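Local coordinates for alpha-acetolactate decarboxylase (Bacillus subtilis subsp. subtilis str. 168, PDB 5XNE), which catalyses the decarboxylation of (2S)-2-acetolactate to (R)-acetoin, a step on the route from pyruvate to butane-2,3-diol, at residues K97-M102 and S170-H175; E93-E98 and F188-E193; K40-L45 and F52-S57. All coordinates share one frame; numbering follows the deposited sequence.

In the fold
Contacts 1 and 2 hang the same helix, 92-100, on strands 171-178 and 184-192, which are sheet neighbours; their centres lie about 9 Å apart. Contact 2 is the buried one, all four touching residues being inside, and it mixes aromatic and aliphatic packing with a tyrosine-carboxylate hydrogen bond. Contact 1 is partly buried and rests on a single tyrosine ring. Contact 3, likewise partly buried, belongs to another element, the hairpin 44-48/51-56, with paired backbones and a salt-bridge network; its centre is about 23 Å from that of contact 1. Yet contacts 1 and 3 touch beside the zinc ion, where His175 ND1 probably hydrogen-bonds to Leu45 O (2.8 Å).

Contact 1 of 3, residues K97-M102 and S170-H175; sequences KEINSM and SGYHLH. With ZN (zinc ion), chain D.
With CG anti to its carbonyl carbon (chi1 -67°), Tyr172 holds its ring out from strand 171-178 toward helix 92-100, and Ile99, whose CG2 stands anti to the backbone N (chi1 -65° to CG1), offers that methyl to the ring. The phenol end does the touching: Tyr172 OH lies 3.3 Å from Ile99 CB, and Ile99 CG2 sits at the ring's edge, near its plane, 4.4 Å from Tyr172 CZ. Asn100 CB lies 3.8 Å from Tyr172 OH. The hydroxyl is not left to these carbons, since it hydrogen-bonds to Glu96 O one turn earlier in the helix. The buried area is small, 115 Å², as expected when one side chain bridges backbones whose closest CA atoms, Asn100 and Gly171, are 9.4 Å apart. The residue after Tyr172, His173, and then His175 bind the zinc ion; His175 NE2 is 2.2 Å from the metal, and His186 and three waters are further ligands. One strand carries both the helix contact and two metal ligands. Strand 171-178 runs between strands 151-160 and 184-192, antiparallel to both; Tyr172 also packs on Leu159 of the former, while His173 and His175 touch Ile35 of strand 33-37.

Contact 2 of 3, residues E93-E98 and F188-E193; sequences EDFEKE and FDYVLE
Phe95 meets Tyr190 and Leu192, its CG anti to the backbone N (chi1 179°), which sends the ring from the helix toward the strand. Tyr190 OH lies 3.3 Å from Phe95 CD2, and the Leu192 CD1 methyl comes within 3.5 Å of Phe95 CD1, the side chains crossing at about a right angle in each case. Phe95 also rests on Ile112 and Ile114 of strand 109-115. Glu96 follows, its chain extended beyond CG, and accepts a 3.2 Å hydrogen bond from Tyr190 OH on the anti side of OE2, 21° out of the carboxylate plane. Its other oxygen, OE1, forms a salt bridge with Arg92, giving this buried carboxylate a partner at each oxygen. This is a helix packed across a beta strand: the axes of the short segments 93-98 and 189-192 are 85° apart and come within 8.9 Å. A classic beta bulge, Phe188 and Asp189 facing Gln122, interrupts strand 184-192 at the start of this segment. At the periphery, Glu93 is linked to the strand through water: water 4 lies 3.0 Å from Glu93 OE1 and 2.8 Å from Asp189 OD1, within hydrogen-bonding geometry of both, although its protons have more acceptors than they can serve. The two carboxylates would probably repel each other, and the water and Arg92, which forms a salt bridge with Asp189, are likely to ease this.

Contact 3 of 3, residues K40-L45 and F52-S57; sequences KLDGEL and FYRLRS
Asp42 and Arg56 lock together side-on, Arg56 NE to Asp42 OD1 at 2.8 Å and Arg56 NH2 to Asp42 OD2 at 2.9 Å. Extended from CG to NE, Arg56 keeps both oxygens within 5° of its guanidinium plane, yet the carboxylate is turned 37° against it. Arg54 bends at chi3 (-57°), bringing NH1 to a lone pair of Asp42 O at 2.9 Å; toward Asp42 OD2 it has charge attraction alone. Arg54 CD lies over the centre of the Arg56 guanidinium, 3.3 Å above its plane, probably limiting how that group turns. An alanine in place of Arg56 would remove both gripping nitrogens and probably leave the Asp42 carboxylate with Arg54 as charge partner and freer to turn. Next to this network, Glu44 and Leu55 form a hydrogen-bonded antiparallel pair (Leu55 N to Glu44 O 2.8 Å), and Leu45 CD1 is 3.9 Å from Phe52 CD2, at the ring's edge. Glu44 bends at chi2; its carboxylate pairs with Arg124, and at its nearest the side chain comes within about 4 Å of the zinc ion. The hairpin 44-48/51-56 lies between strands 33-37 and 60-63, with Leu55 and Tyr53 packing on Ile177 of strand 171-178.

Contact 1 of 3, residues K97-M102 and S170-H175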
loop_
_atom_site.group_PDB
_atom_site.type_symbol
_atom_site.label_atom_id
_atom_site.label_comp_id
_atom_site.label_asym_id
_atom_site.label_seq_id
_atom_site.Cartn_x
_atom_site.Cartn_y
_atom_site.Cartn_z
ATOM N N LYS B 97 0.278 -4.015 -23.851
ATOM C CA LYS B 97 -0.666 -2.968 -24.193
ATOM C C LYS B 97 -2.025 -3.532 -24.594
ATOM O O LYS B 97 -3.043 -2.877 -24.401
ATOM C CB LYS B 97 -0.114 -2.059 -25.291
ATOM C CG LYS B 97 1.289 -1.573 -25.001
ATOM C CD LYS B 97 1.265 -0.372 -24.070
ATOM C CE LYS B 97 2.645 -0.129 -23.457
ATOM N NZ LYS B 97 3.455 -1.386 -23.311
ATOM N N GLU B 98 -2.065 -4.749 -25.122
ATOM C CA GLU B 98 -3.361 -5.336 -25.464
ATOM C C GLU B 98 -4.151 -5.684 -24.195
ATOM O O GLU B 98 -5.335 -5.353 -24.073
ATOM C CB GLU B 98 -3.187 -6.573 -26.347
ATOM C CG GLU B 98 -4.442 -7.428 -26.465
ATOM C CD GLU B 98 -4.562 -8.117 -27.819
ATOM O OE1 GLU B 98 -3.989 -7.600 -28.805
ATOM O OE2 GLU B 98 -5.230 -9.175 -27.894
ATOM N N ILE B 99 -3.487 -6.344 -23.248
ATOM C CA ILE B 99 -4.120 -6.704 -21.987
ATOM C C ILE B 99 -4.509 -5.453 -21.208
ATOM O O ILE B 99 -5.619 -5.356 -20.696
ATOM C CB ILE B 99 -3.196 -7.582 -21.119
ATOM C CG1 ILE B 99 -2.952 -8.924 -21.808
ATOM C CG2 ILE B 99 -3.781 -7.779 -19.720
ATOM C CD1 ILE B 99 -4.210 -9.698 -22.114
ATOM N N ASN B 100 -3.596 -4.489 -21.134
ATOM C CA ASN B 100 -3.826 -3.316 -20.297
ATOM C C ASN B 100 -5.076 -2.553 -20.730
ATOM O O ASN B 100 -5.796 -1.990 -19.899
ATOM C CB ASN B 100 -2.571 -2.411 -20.269
ATOM C CG ASN B 100 -2.364 -1.581 -21.549
ATOM O OD1 ASN B 100 -3.289 -1.310 -22.320
ATOM N ND2 ASN B 100 -1.111 -1.190 -21.780
ATOM N N SER B 101 -5.353 -2.572 -22.030
ATOM C CA SER B 101 -6.520 -1.876 -22.564
ATOM C C SER B 101 -7.819 -2.609 -22.237
ATOM O O SER B 101 -8.903 -2.035 -22.344
ATOM C CB SER B 101 -6.387 -1.700 -24.079
ATOM O OG SER B 101 -5.329 -0.809 -24.402
ATOM N N MET B 102 -7.700 -3.871 -21.834
ATOM C CA MET B 102 -8.858 -4.739 -21.598
ATOM C C MET B 102 -9.225 -4.847 -20.108
ATOM O O MET B 102 -10.316 -5.297 -19.750
ATOM C CB MET B 102 -8.580 -6.121 -22.204
ATOM C CG MET B 102 -8.946 -7.327 -21.353
ATOM S SD MET B 102 -8.940 -8.858 -22.307
ATOM C CE MET B 102 -9.400 -10.049 -21.044
ATOM N N SER B 170 5.126 -1.510 -9.666
ATOM C CA SER B 170 4.080 -0.955 -10.522
ATOM C C SER B 170 4.124 -1.562 -11.925
ATOM O O SER B 170 5.205 -1.787 -12.481
ATOM C CB SER B 170 4.231 0.572 -10.617
ATOM O OG SER B 170 3.268 1.119 -11.487
ATOM N N GLY B 171 2.949 -1.803 -12.496
ATOM C CA GLY B 171 2.862 -2.400 -13.818
ATOM C C GLY B 171 2.953 -3.915 -13.752
ATOM O O GLY B 171 2.528 -4.525 -12.765
ATOM N N TYR B 172 3.482 -4.524 -14.811
ATOM C CA TYR B 172 3.614 -5.975 -14.858
ATOM C C TYR B 172 4.848 -6.443 -14.122
ATOM O O TYR B 172 5.946 -5.909 -14.311
ATOM C CB TYR B 172 3.685 -6.480 -16.304
ATOM C CG TYR B 172 2.420 -6.292 -17.103
ATOM C CD1 TYR B 172 1.415 -7.255 -17.086
ATOM C CD2 TYR B 172 2.236 -5.162 -17.893
ATOM C CE1 TYR B 172 0.255 -7.087 -17.829
ATOM C CE2 TYR B 172 1.081 -4.982 -18.635
ATOM C CZ TYR B 172 0.099 -5.949 -18.599
ATOM O OH TYR B 172 -1.046 -5.770 -19.343
ATOM N N HIS B 173 4.668 -7.461 -13.291
ATOM C CA HIS B 173 5.787 -8.134 -12.661
ATOM C C HIS B 173 5.545 -9.630 -12.852
ATOM O O HIS B 173 4.617 -10.187 -12.284
ATOM C CB HIS B 173 5.884 -7.745 -11.179
ATOM C CG HIS B 173 7.030 -8.382 -10.454
ATOM N ND1 HIS B 173 7.219 -8.226 -9.102
ATOM C CD2 HIS B 173 8.042 -9.165 -10.893
ATOM C CE1 HIS B 173 8.309 -8.882 -8.732
ATOM N NE2 HIS B 173 8.820 -9.471 -9.799
ATOM N N LEU B 174 6.370 -10.252 -13.683
ATOM C CA LEU B 174 6.100 -11.607 -14.164
ATOM C C LEU B 174 7.309 -12.513 -13.988
ATOM O O LEU B 174 8.448 -12.093 -14.226
ATOM C CB LEU B 174 5.702 -11.579 -15.652
ATOM C CG LEU B 174 4.582 -10.614 -16.034
ATOM C CD1 LEU B 174 4.505 -10.504 -17.556
ATOM C CD2 LEU B 174 3.255 -11.056 -15.459
ATOM N N HIS B 175 7.043 -13.750 -13.578
ATOM C CA HIS B 175 8.061 -14.793 -13.541
ATOM C C HIS B 175 7.680 -15.902 -14.529
ATOM O O HIS B 175 6.551 -15.937 -15.001
ATOM C CB HIS B 175 8.223 -15.354 -12.126
ATOM C CG HIS B 175 8.907 -14.419 -11.171
ATOM N ND1 HIS B 175 9.308 -14.804 -9.915
ATOM C CD2 HIS B 175 9.258 -13.112 -11.295
ATOM C CE1 HIS B 175 9.881 -13.782 -9.297
ATOM N NE2 HIS B 175 9.861 -12.744 -10.113
HETATM ZN ZN ZN D . 10.691 -10.714 -9.662
HETATM O O HOH W 1 11.781 -8.983 -8.572
HETATM O O HOH W 2 10.403 -10.980 -7.462
HETATM O O HOH W 3 12.755 -11.433 -8.962
#

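Contact 2 of 3, residues E93-E98 and F188-E193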
loop_
_atom_site.group_PDB
_atom_site.type_symbol
_atom_site.label_atom_id
_atom_site.label_comp_id
_atom_site.label_asym_id
_atom_site.label_seq_id
_atom_site.Cartn_x
_atom_site.Cartn_y
_atom_site.Cartn_z
ATOM N N GLU B 93 5.563 -5.993 -25.728
ATOM C CA GLU B 93 4.968 -4.668 -25.884
ATOM C C GLU B 93 3.565 -4.773 -26.455
ATOM O O GLU B 93 2.649 -4.133 -25.945
ATOM C CB GLU B 93 5.837 -3.778 -26.779
ATOM C CG GLU B 93 7.200 -3.447 -26.199
ATOM C CD GLU B 93 8.221 -4.562 -26.405
ATOM O OE1 GLU B 93 7.852 -5.638 -26.933
ATOM O OE2 GLU B 93 9.398 -4.361 -26.034
ATOM N N ASP B 94 3.406 -5.582 -27.505
ATOM C CA ASP B 94 2.085 -5.876 -28.064
ATOM C C ASP B 94 1.156 -6.329 -26.957
ATOM O O ASP B 94 0.103 -5.745 -26.713
ATOM C CB ASP B 94 2.102 -7.006 -29.107
ATOM C CG ASP B 94 2.903 -6.697 -30.358
ATOM O OD1 ASP B 94 3.451 -5.584 -30.477
ATOM O OD2 ASP B 94 2.959 -7.591 -31.251
ATOM N N PHE B 95 1.557 -7.420 -26.315
ATOM C CA PHE B 95 0.733 -8.095 -25.331
ATOM C C PHE B 95 0.370 -7.192 -24.161
ATOM O O PHE B 95 -0.789 -7.130 -23.761
ATOM C CB PHE B 95 1.451 -9.348 -24.815
ATOM C CG PHE B 95 0.682 -10.099 -23.763
ATOM C CD1 PHE B 95 -0.406 -10.883 -24.104
ATOM C CD2 PHE B 95 1.052 -10.020 -22.425
ATOM C CE1 PHE B 95 -1.117 -11.576 -23.131
ATOM C CE2 PHE B 95 0.350 -10.705 -21.450
ATOM C CZ PHE B 95 -0.733 -11.484 -21.797
ATOM N N GLU B 96 1.359 -6.491 -23.621
ATOM C CA GLU B 96 1.142 -5.743 -22.391
ATOM C C GLU B 96 0.209 -4.580 -22.651
ATOM O O GLU B 96 -0.612 -4.232 -21.802
ATOM C CB GLU B 96 2.485 -5.305 -21.800
ATOM C CG GLU B 96 3.128 -6.466 -21.044
ATOM C CD GLU B 96 4.432 -6.119 -20.368
ATOM O OE1 GLU B 96 4.826 -4.934 -20.417
ATOM O OE2 GLU B 96 5.043 -7.044 -19.769
ATOM N N LYS B 97 0.278 -4.015 -23.851
ATOM C CA LYS B 97 -0.666 -2.968 -24.193
ATOM C C LYS B 97 -2.025 -3.532 -24.594
ATOM O O LYS B 97 -3.043 -2.877 -24.401
ATOM C CB LYS B 97 -0.114 -2.059 -25.291
ATOM C CG LYS B 97 1.289 -1.573 -25.001
ATOM C CD LYS B 97 1.265 -0.372 -24.070
ATOM C CE LYS B 97 2.645 -0.129 -23.457
ATOM N NZ LYS B 97 3.455 -1.386 -23.311
ATOM N N GLU B 98 -2.065 -4.749 -25.122
ATOM C CA GLU B 98 -3.361 -5.336 -25.464
ATOM C C GLU B 98 -4.151 -5.684 -24.195
ATOM O O GLU B 98 -5.335 -5.353 -24.073
ATOM C CB GLU B 98 -3.187 -6.573 -26.347
ATOM C CG GLU B 98 -4.442 -7.428 -26.465
ATOM C CD GLU B 98 -4.562 -8.117 -27.819
ATOM O OE1 GLU B 98 -3.989 -7.600 -28.805
ATOM O OE2 GLU B 98 -5.230 -9.175 -27.894
ATOM N N PHE B 188 12.306 -10.571 -18.045
ATOM C CA PHE B 188 12.680 -9.273 -18.617
ATOM C C PHE B 188 11.918 -8.981 -19.918
ATOM O O PHE B 188 11.567 -7.836 -20.206
ATOM C CB PHE B 188 14.181 -9.210 -18.936
ATOM C CG PHE B 188 15.068 -9.022 -17.743
ATOM C CD1 PHE B 188 14.653 -8.280 -16.647
ATOM C CD2 PHE B 188 16.338 -9.584 -17.728
ATOM C CE1 PHE B 188 15.492 -8.102 -15.552
ATOM C CE2 PHE B 188 17.179 -9.416 -16.633
ATOM C CZ PHE B 188 16.753 -8.673 -15.544
ATOM N N ASP B 189 11.708 -10.024 -20.717
ATOM C CA ASP B 189 11.133 -9.861 -22.047
ATOM C C ASP B 189 10.597 -11.201 -22.524
ATOM O O ASP B 189 10.989 -12.250 -22.012
ATOM C CB ASP B 189 12.181 -9.308 -23.024
ATOM C CG ASP B 189 11.573 -8.836 -24.338
ATOM O OD1 ASP B 189 10.380 -8.463 -24.357
ATOM O OD2 ASP B 189 12.296 -8.837 -25.355
ATOM N N TYR B 190 9.682 -11.166 -23.486
ATOM C CA TYR B 190 9.137 -12.398 -24.029
ATOM C C TYR B 190 8.393 -12.157 -25.336
ATOM O O TYR B 190 7.929 -11.055 -25.602
ATOM C CB TYR B 190 8.204 -13.063 -23.019
ATOM C CG TYR B 190 7.098 -12.171 -22.513
ATOM C CD1 TYR B 190 7.316 -11.296 -21.454
ATOM C CD2 TYR B 190 5.834 -12.211 -23.078
ATOM C CE1 TYR B 190 6.308 -10.488 -20.985
ATOM C CE2 TYR B 190 4.813 -11.404 -22.613
ATOM C CZ TYR B 190 5.058 -10.545 -21.557
ATOM O OH TYR B 190 4.056 -9.735 -21.089
ATOM N N VAL B 191 8.305 -13.207 -26.147
ATOM C CA VAL B 191 7.475 -13.202 -27.341
ATOM C C VAL B 191 6.613 -14.448 -27.306
ATOM O O VAL B 191 7.129 -15.557 -27.180
ATOM C CB VAL B 191 8.303 -13.173 -28.638
ATOM C CG1 VAL B 191 7.378 -13.243 -29.851
ATOM C CG2 VAL B 191 9.166 -11.930 -28.685
ATOM N N LEU B 192 5.300 -14.259 -27.382
ATOM C CA LEU B 192 4.360 -15.366 -27.346
ATOM C C LEU B 192 4.253 -15.965 -28.736
ATOM O O LEU B 192 4.174 -15.238 -29.720
ATOM C CB LEU B 192 2.976 -14.911 -26.865
ATOM C CG LEU B 192 2.954 -13.881 -25.726
ATOM C CD1 LEU B 192 1.541 -13.540 -25.305
ATOM C CD2 LEU B 192 3.719 -14.389 -24.555
ATOM N N GLU B 193 4.270 -17.286 -28.814
ATOM C CA GLU B 193 3.961 -17.951 -30.069
ATOM C C GLU B 193 2.456 -18.171 -30.086
ATOM O O GLU B 193 1.758 -17.756 -31.010
ATOM C CB GLU B 193 4.729 -19.263 -30.208
ATOM C CG GLU B 193 4.457 -19.998 -31.512
ATOM C CD GLU B 193 5.600 -20.905 -31.912
ATOM O OE1 GLU B 193 6.638 -20.895 -31.215
ATOM O OE2 GLU B 193 5.465 -21.629 -32.923
HETATM O O HOH W 4 9.247 -8.249 -26.935
#

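Contact 3 of 3, residues K40-L45 and F52-S57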
loop_
_atom_site.group_PDB
_atom_site.type_symbol
_atom_site.label_atom_id
_atom_site.label_comp_id
_atom_site.label_asym_id
_atom_site.label_seq_id
_atom_site.Cartn_x
_atom_site.Cartn_y
_atom_site.Cartn_z
ATOM N N LYS B 40 18.218 -14.235 1.531
ATOM C CA LYS B 40 19.537 -14.098 0.910
ATOM C C LYS B 40 19.472 -13.911 -0.611
ATOM O O LYS B 40 20.507 -13.959 -1.270
ATOM C CB LYS B 40 20.425 -15.310 1.243
ATOM C CG LYS B 40 20.313 -15.808 2.678
ATOM C CD LYS B 40 21.391 -16.856 2.980
ATOM C CE LYS B 40 22.761 -16.188 3.048
ATOM N NZ LYS B 40 22.839 -15.124 4.095
ATOM N N LEU B 41 18.278 -13.631 -1.152
ATOM C CA LEU B 41 18.053 -13.615 -2.611
ATOM C C LEU B 41 18.446 -14.948 -3.246
ATOM O O LEU B 41 18.884 -14.995 -4.390
ATOM C CB LEU B 41 18.824 -12.489 -3.314
ATOM C CG LEU B 41 18.472 -11.043 -3.010
ATOM C CD1 LEU B 41 19.221 -10.145 -3.988
ATOM C CD2 LEU B 41 16.967 -10.812 -3.097
ATOM N N ASP B 42 18.261 -16.036 -2.508
ATOM C CA ASP B 42 18.629 -17.354 -3.013
ATOM C C ASP B 42 17.518 -17.883 -3.918
ATOM O O ASP B 42 16.727 -18.743 -3.521
ATOM C CB ASP B 42 18.904 -18.294 -1.847
ATOM C CG ASP B 42 19.426 -19.648 -2.284
ATOM O OD1 ASP B 42 19.728 -19.831 -3.484
ATOM O OD2 ASP B 42 19.523 -20.529 -1.402
ATOM N N GLY B 43 17.463 -17.337 -5.128
ATOM C CA GLY B 43 16.513 -17.803 -6.122
ATOM C C GLY B 43 15.229 -16.998 -6.255
ATOM O O GLY B 43 14.914 -16.121 -5.445
ATOM N N GLU B 44 14.493 -17.332 -7.310
ATOM C CA GLU B 44 13.214 -16.735 -7.659
ATOM C C GLU B 44 12.060 -17.642 -7.239
ATOM O O GLU B 44 12.095 -18.854 -7.492
ATOM C CB GLU B 44 13.142 -16.506 -9.169
ATOM C CG GLU B 44 14.312 -15.740 -9.740
ATOM C CD GLU B 44 14.168 -14.238 -9.524
ATOM O OE1 GLU B 44 13.061 -13.798 -9.144
ATOM O OE2 GLU B 44 15.150 -13.498 -9.747
ATOM N N LEU B 45 11.032 -17.067 -6.622
ATOM C CA LEU B 45 9.820 -17.815 -6.296
ATOM C C LEU B 45 8.773 -17.718 -7.408
ATOM O O LEU B 45 8.507 -16.633 -7.935
ATOM C CB LEU B 45 9.215 -17.290 -4.993
ATOM C CG LEU B 45 7.873 -17.872 -4.550
ATOM C CD1 LEU B 45 8.087 -19.284 -4.058
ATOM C CD2 LEU B 45 7.274 -17.037 -3.433
ATOM N N PHE B 52 4.560 -24.456 -5.711
ATOM C CA PHE B 52 5.554 -23.380 -5.682
ATOM C C PHE B 52 6.967 -23.915 -5.816
ATOM O O PHE B 52 7.299 -24.969 -5.254
ATOM C CB PHE B 52 5.419 -22.567 -4.389
ATOM C CG PHE B 52 4.244 -21.643 -4.396
ATOM C CD1 PHE B 52 2.954 -22.127 -4.158
ATOM C CD2 PHE B 52 4.418 -20.296 -4.663
ATOM C CE1 PHE B 52 1.856 -21.275 -4.176
ATOM C CE2 PHE B 52 3.312 -19.434 -4.687
ATOM C CZ PHE B 52 2.037 -19.931 -4.442
ATOM N N TYR B 53 7.799 -23.167 -6.534
ATOM C CA TYR B 53 9.180 -23.562 -6.815
ATOM C C TYR B 53 10.178 -22.459 -6.516
ATOM O O TYR B 53 9.849 -21.269 -6.626
ATOM C CB TYR B 53 9.324 -23.964 -8.279
ATOM C CG TYR B 53 8.593 -25.234 -8.635
ATOM C CD1 TYR B 53 7.260 -25.209 -9.003
ATOM C CD2 TYR B 53 9.250 -26.465 -8.600
ATOM C CE1 TYR B 53 6.589 -26.379 -9.335
ATOM C CE2 TYR B 53 8.585 -27.641 -8.930
ATOM C CZ TYR B 53 7.262 -27.588 -9.294
ATOM O OH TYR B 53 6.610 -28.753 -9.614
ATOM N N ARG B 54 11.395 -22.874 -6.149
ATOM C CA ARG B 54 12.568 -22.010 -6.058
ATOM C C ARG B 54 13.417 -22.198 -7.317
ATOM O O ARG B 54 13.983 -23.276 -7.537
ATOM C CB ARG B 54 13.400 -22.340 -4.811
ATOM C CG ARG B 54 14.611 -21.430 -4.622
ATOM C CD ARG B 54 15.623 -22.006 -3.618
ATOM N NE ARG B 54 15.081 -22.284 -2.290
ATOM C CZ ARG B 54 15.302 -21.529 -1.212
ATOM N NH1 ARG B 54 16.025 -20.411 -1.310
ATOM N NH2 ARG B 54 14.782 -21.875 -0.041
ATOM N N LEU B 55 13.499 -21.175 -8.155
ATOM C CA LEU B 55 14.312 -21.237 -9.377
ATOM C C LEU B 55 15.695 -20.657 -9.121
ATOM O O LEU B 55 15.817 -19.489 -8.754
ATOM C CB LEU B 55 13.637 -20.468 -10.522
ATOM C CG LEU B 55 12.508 -21.079 -11.357
ATOM C CD1 LEU B 55 13.052 -22.090 -12.358
ATOM C CD2 LEU B 55 11.446 -21.715 -10.487
ATOM N N ARG B 56 16.741 -21.459 -9.309
ATOM C CA ARG B 56 18.099 -20.979 -9.068
ATOM C C ARG B 56 18.916 -20.831 -10.345
ATOM O O ARG B 56 18.590 -21.396 -11.392
ATOM C CB ARG B 56 18.847 -21.915 -8.113
ATOM C CG ARG B 56 18.420 -21.845 -6.661
ATOM C CD ARG B 56 19.410 -22.639 -5.810
ATOM N NE ARG B 56 19.198 -22.465 -4.378
ATOM C CZ ARG B 56 18.696 -23.400 -3.575
ATOM N NH1 ARG B 56 18.346 -24.594 -4.056
ATOM N NH2 ARG B 56 18.547 -23.148 -2.286
ATOM N N SER B 57 20.008 -20.096 -10.217
ATOM C CA SER B 57 20.921 -19.821 -11.313
ATOM C C SER B 57 21.626 -21.045 -11.897
ATOM O O SER B 57 22.220 -20.969 -12.977
ATOM C CB SER B 57 21.968 -18.841 -10.836
#